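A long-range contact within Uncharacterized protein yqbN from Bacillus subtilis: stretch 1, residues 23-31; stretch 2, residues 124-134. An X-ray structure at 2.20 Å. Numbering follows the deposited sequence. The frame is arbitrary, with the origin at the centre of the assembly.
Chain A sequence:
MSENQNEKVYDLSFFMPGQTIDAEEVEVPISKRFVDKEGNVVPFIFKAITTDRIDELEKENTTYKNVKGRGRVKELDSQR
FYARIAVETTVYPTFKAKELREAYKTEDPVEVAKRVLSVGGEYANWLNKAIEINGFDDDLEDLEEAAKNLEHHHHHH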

# COMPACT_ATOMS: atom_id res chain seq x y z
N ALA A 23 12.14 4.19 5.83
CA ALA A 23 11.20 4.35 4.73
C ALA A 23 10.24 5.53 4.88
O ALA A 23 9.70 5.83 5.94
CB ALA A 23 10.39 3.07 4.54
N GLU A 24 10.08 6.19 3.76
CA GLU A 24 9.22 7.34 3.57
C GLU A 24 7.97 7.59 4.40
O GLU A 24 7.95 7.63 5.63
CB GLU A 24 8.79 7.33 2.12
CG GLU A 24 8.91 5.95 1.42
CD GLU A 24 8.06 4.86 2.06
OE1 GLU A 24 7.21 5.21 2.90
OE2 GLU A 24 8.24 3.66 1.71
N GLU A 25 6.93 7.79 3.60
CA GLU A 25 5.55 8.10 3.89
C GLU A 25 5.44 9.14 2.80
O GLU A 25 5.67 10.33 2.99
CB GLU A 25 5.35 8.70 5.28
CG GLU A 25 4.80 7.67 6.26
CD GLU A 25 3.59 8.18 7.04
OE1 GLU A 25 3.12 9.30 6.77
OE2 GLU A 25 3.12 7.44 7.94
N VAL A 26 5.15 8.63 1.61
CA VAL A 26 5.04 9.38 0.37
C VAL A 26 3.58 9.70 0.02
O VAL A 26 2.75 8.78 -0.06
CB VAL A 26 5.68 8.54 -0.74
CG1 VAL A 26 5.46 9.16 -2.09
CG2 VAL A 26 7.15 8.36 -0.45
N GLU A 27 3.27 10.97 -0.18
CA GLU A 27 1.91 11.38 -0.54
C GLU A 27 1.79 11.38 -2.05
O GLU A 27 2.66 11.89 -2.74
CB GLU A 27 1.61 12.78 -0.06
CG GLU A 27 1.05 12.90 1.32
CD GLU A 27 0.71 14.36 1.61
OE1 GLU A 27 0.09 14.64 2.66
OE2 GLU A 27 1.08 15.22 0.76
N VAL A 28 0.70 10.83 -2.56
CA VAL A 28 0.48 10.72 -3.99
C VAL A 28 -0.99 10.92 -4.28
O VAL A 28 -1.84 10.20 -3.72
CB VAL A 28 0.82 9.30 -4.51
CG1 VAL A 28 0.64 9.25 -6.00
CG2 VAL A 28 2.24 8.89 -4.11
N PRO A 29 -1.31 11.87 -5.16
CA PRO A 29 -2.72 12.13 -5.51
C PRO A 29 -3.21 11.09 -6.53
O PRO A 29 -3.24 11.32 -7.72
CB PRO A 29 -2.68 13.54 -6.06
CG PRO A 29 -1.36 13.55 -6.78
CD PRO A 29 -0.41 12.80 -5.86
N ILE A 30 -3.61 9.93 -6.03
CA ILE A 30 -4.08 8.84 -6.88
C ILE A 30 -5.35 9.16 -7.66
O ILE A 30 -5.60 8.56 -8.70
CB ILE A 30 -4.31 7.58 -6.02
CG1 ILE A 30 -2.94 6.98 -5.65
CG2 ILE A 30 -5.19 6.57 -6.75
CD1 ILE A 30 -2.18 6.41 -6.81
N SER A 31 -6.17 10.08 -7.15
CA SER A 31 -7.41 10.45 -7.84
C SER A 31 -7.90 11.85 -7.49
O SER A 31 -7.83 12.29 -6.33
CB SER A 31 -8.52 9.45 -7.53
OG SER A 31 -9.75 9.94 -8.03
N ALA A 124 -5.47 0.73 -11.14
CA ALA A 124 -4.24 0.19 -11.70
C ALA A 124 -3.08 1.04 -11.25
O ALA A 124 -2.03 0.53 -10.92
CB ALA A 124 -4.31 0.15 -13.22
N ASN A 125 -3.29 2.35 -11.21
CA ASN A 125 -2.25 3.28 -10.81
C ASN A 125 -1.91 3.11 -9.35
O ASN A 125 -0.76 3.21 -8.96
CB ASN A 125 -2.67 4.73 -11.06
CG ASN A 125 -2.57 5.14 -12.53
OD1 ASN A 125 -1.93 4.47 -13.34
ND2 ASN A 125 -3.18 6.27 -12.87
N TRP A 126 -2.92 2.88 -8.53
CA TRP A 126 -2.68 2.69 -7.11
C TRP A 126 -1.80 1.46 -6.91
O TRP A 126 -0.81 1.50 -6.16
CB TRP A 126 -4.01 2.50 -6.40
CG TRP A 126 -3.88 2.00 -5.02
CD1 TRP A 126 -3.41 2.68 -3.93
CD2 TRP A 126 -4.31 0.72 -4.54
NE1 TRP A 126 -3.54 1.90 -2.80
CE2 TRP A 126 -4.08 0.69 -3.15
CE3 TRP A 126 -4.87 -0.41 -5.16
CZ2 TRP A 126 -4.40 -0.42 -2.35
CZ3 TRP A 126 -5.18 -1.51 -4.38
CH2 TRP A 126 -4.95 -1.50 -2.98
N LEU A 127 -2.14 0.37 -7.59
CA LEU A 127 -1.37 -0.86 -7.47
C LEU A 127 0.06 -0.63 -7.82
O LEU A 127 0.96 -0.96 -7.04
CB LEU A 127 -1.90 -1.93 -8.40
CG LEU A 127 -3.07 -2.75 -7.84
CD1 LEU A 127 -3.57 -3.69 -8.92
CD2 LEU A 127 -2.62 -3.54 -6.65
N ASN A 128 0.30 -0.05 -8.99
CA ASN A 128 1.67 0.18 -9.40
C ASN A 128 2.42 1.12 -8.47
O ASN A 128 3.58 0.90 -8.18
CB ASN A 128 1.72 0.67 -10.85
CG ASN A 128 0.97 -0.24 -11.78
OD1 ASN A 128 1.04 -1.46 -11.66
ND2 ASN A 128 0.25 0.34 -12.73
N LYS A 129 1.79 2.19 -8.00
CA LYS A 129 2.53 3.07 -7.10
C LYS A 129 3.01 2.29 -5.87
O LYS A 129 4.12 2.47 -5.40
CB LYS A 129 1.67 4.25 -6.63
CG LYS A 129 2.48 5.25 -5.75
CD LYS A 129 3.30 6.21 -6.65
CE LYS A 129 4.65 6.55 -6.03
NZ LYS A 129 5.38 7.59 -6.83
N ALA A 130 2.13 1.44 -5.35
CA ALA A 130 2.43 0.63 -4.17
C ALA A 130 3.62 -0.28 -4.43
O ALA A 130 4.54 -0.38 -3.62
CB ALA A 130 1.21 -0.20 -3.79
N ILE A 131 3.60 -0.96 -5.57
CA ILE A 131 4.66 -1.87 -5.95
C ILE A 131 5.97 -1.08 -6.05
O ILE A 131 7.03 -1.54 -5.63
CB ILE A 131 4.35 -2.53 -7.30
CG1 ILE A 131 3.06 -3.32 -7.17
CG2 ILE A 131 5.49 -3.41 -7.74
CD1 ILE A 131 3.04 -4.23 -5.97
N GLU A 132 5.86 0.12 -6.58
CA GLU A 132 6.99 1.00 -6.76
C GLU A 132 7.48 1.49 -5.41
O GLU A 132 8.68 1.53 -5.17
CB GLU A 132 6.59 2.18 -7.64
CG GLU A 132 7.64 3.30 -7.73
CD GLU A 132 7.09 4.57 -8.35
OE1 GLU A 132 6.32 4.47 -9.34
OE2 GLU A 132 7.43 5.67 -7.86
N ILE A 133 6.56 1.90 -4.54
CA ILE A 133 6.92 2.37 -3.21
C ILE A 133 7.71 1.29 -2.41
O ILE A 133 8.46 1.62 -1.48
CB ILE A 133 5.65 2.75 -2.42
CG1 ILE A 133 5.10 4.10 -2.91
CG2 ILE A 133 5.96 2.82 -0.92
CD1 ILE A 133 5.90 5.28 -2.50
N ASN A 134 7.55 0.02 -2.76
CA ASN A 134 8.24 -1.04 -2.05
C ASN A 134 9.54 -1.40 -2.76
O ASN A 134 10.05 -2.51 -2.61
CB ASN A 134 7.33 -2.26 -1.94
CG ASN A 134 6.29 -2.10 -0.87
OD1 ASN A 134 6.61 -2.12 0.31
ND2 ASN A 134 5.05 -1.92 -1.26

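The contact between residues 23-31 and the helix of residues 124-133 is built from van der Waals packing, mostly between side chains; no hydrogen bond or salt bridge crosses it. It is modest in size, burying 338 Å² summed over both sides. The first stretch runs along the helix in a regular register: Val 26 lies nearest Ile 133 (CA to CA, 8.1 Å), Val 28 nearest Lys 129 (CA to CA, 8.5 Å) and Ile 30 nearest Trp 126 (CA to CA, 6.3 Å). Val 26 and Val 28 of the strand, and Ile 30 just beyond it, point toward the helix, while Glu 27 and Pro 29 remain out of its reach. On the helix, spacings of three and four residues bring Lys 129 and Ile 133 to face the first stretch, with Trp 126 set sideways to it.

Apolar contacts account for most of the interface. Ile 30 contributes the largest covered area of any residue, and with chi1 and chi2 both m its CD1 reaches the helix backbone, lying 3.8 Å from CA of Trp 126 and 4.1 Å from O of Asn 125. Its other branch, CG2, approaches CB of Trp 126 at 4.3 Å. The indole itself leads away from the first stretch, so that Trp 126 offers the base of its side chain to this contact; its NE1 is hydrogen-bonded elsewhere in the structure. Toward the end of the helix, Ile 133, also m at both chi angles, places CD1 3.7 Å from CB of Val 26. The branched aliphatic side chains of Val 26, Ile 30 and Ile 133 suit a contact made without hydrogen bonds.

Lys 129 combines an apolar contact with a charged one. Its CD packs 3.8 Å from CG2 of Val 28, and its aliphatic chain serves as a hydrophobic surface for the valine. Beyond it, NZ forms a salt bridge with OE2 of Glu 132 at 3.0 Å, within the helix, so the charge is paired while the methylenes face the strand.

At the edge of the contact, OE2 of Glu 24 comes within 3.6 Å of CG2 of Ile 133. This is a van der Waals approach to a methyl group, and the poorly ordered side chain limits the weight it can bear; OE2 has a hydrogen-bonding partner elsewhere in the structure.

Hydrogen bonds within the helix support the packing surface. The backbone bonds from Lys 129 N to Asn 125 O (2.9 Å) and from Ile 133 N to Lys 129 O (2.6 Å) tie together, along the helix, residues that touch the first stretch.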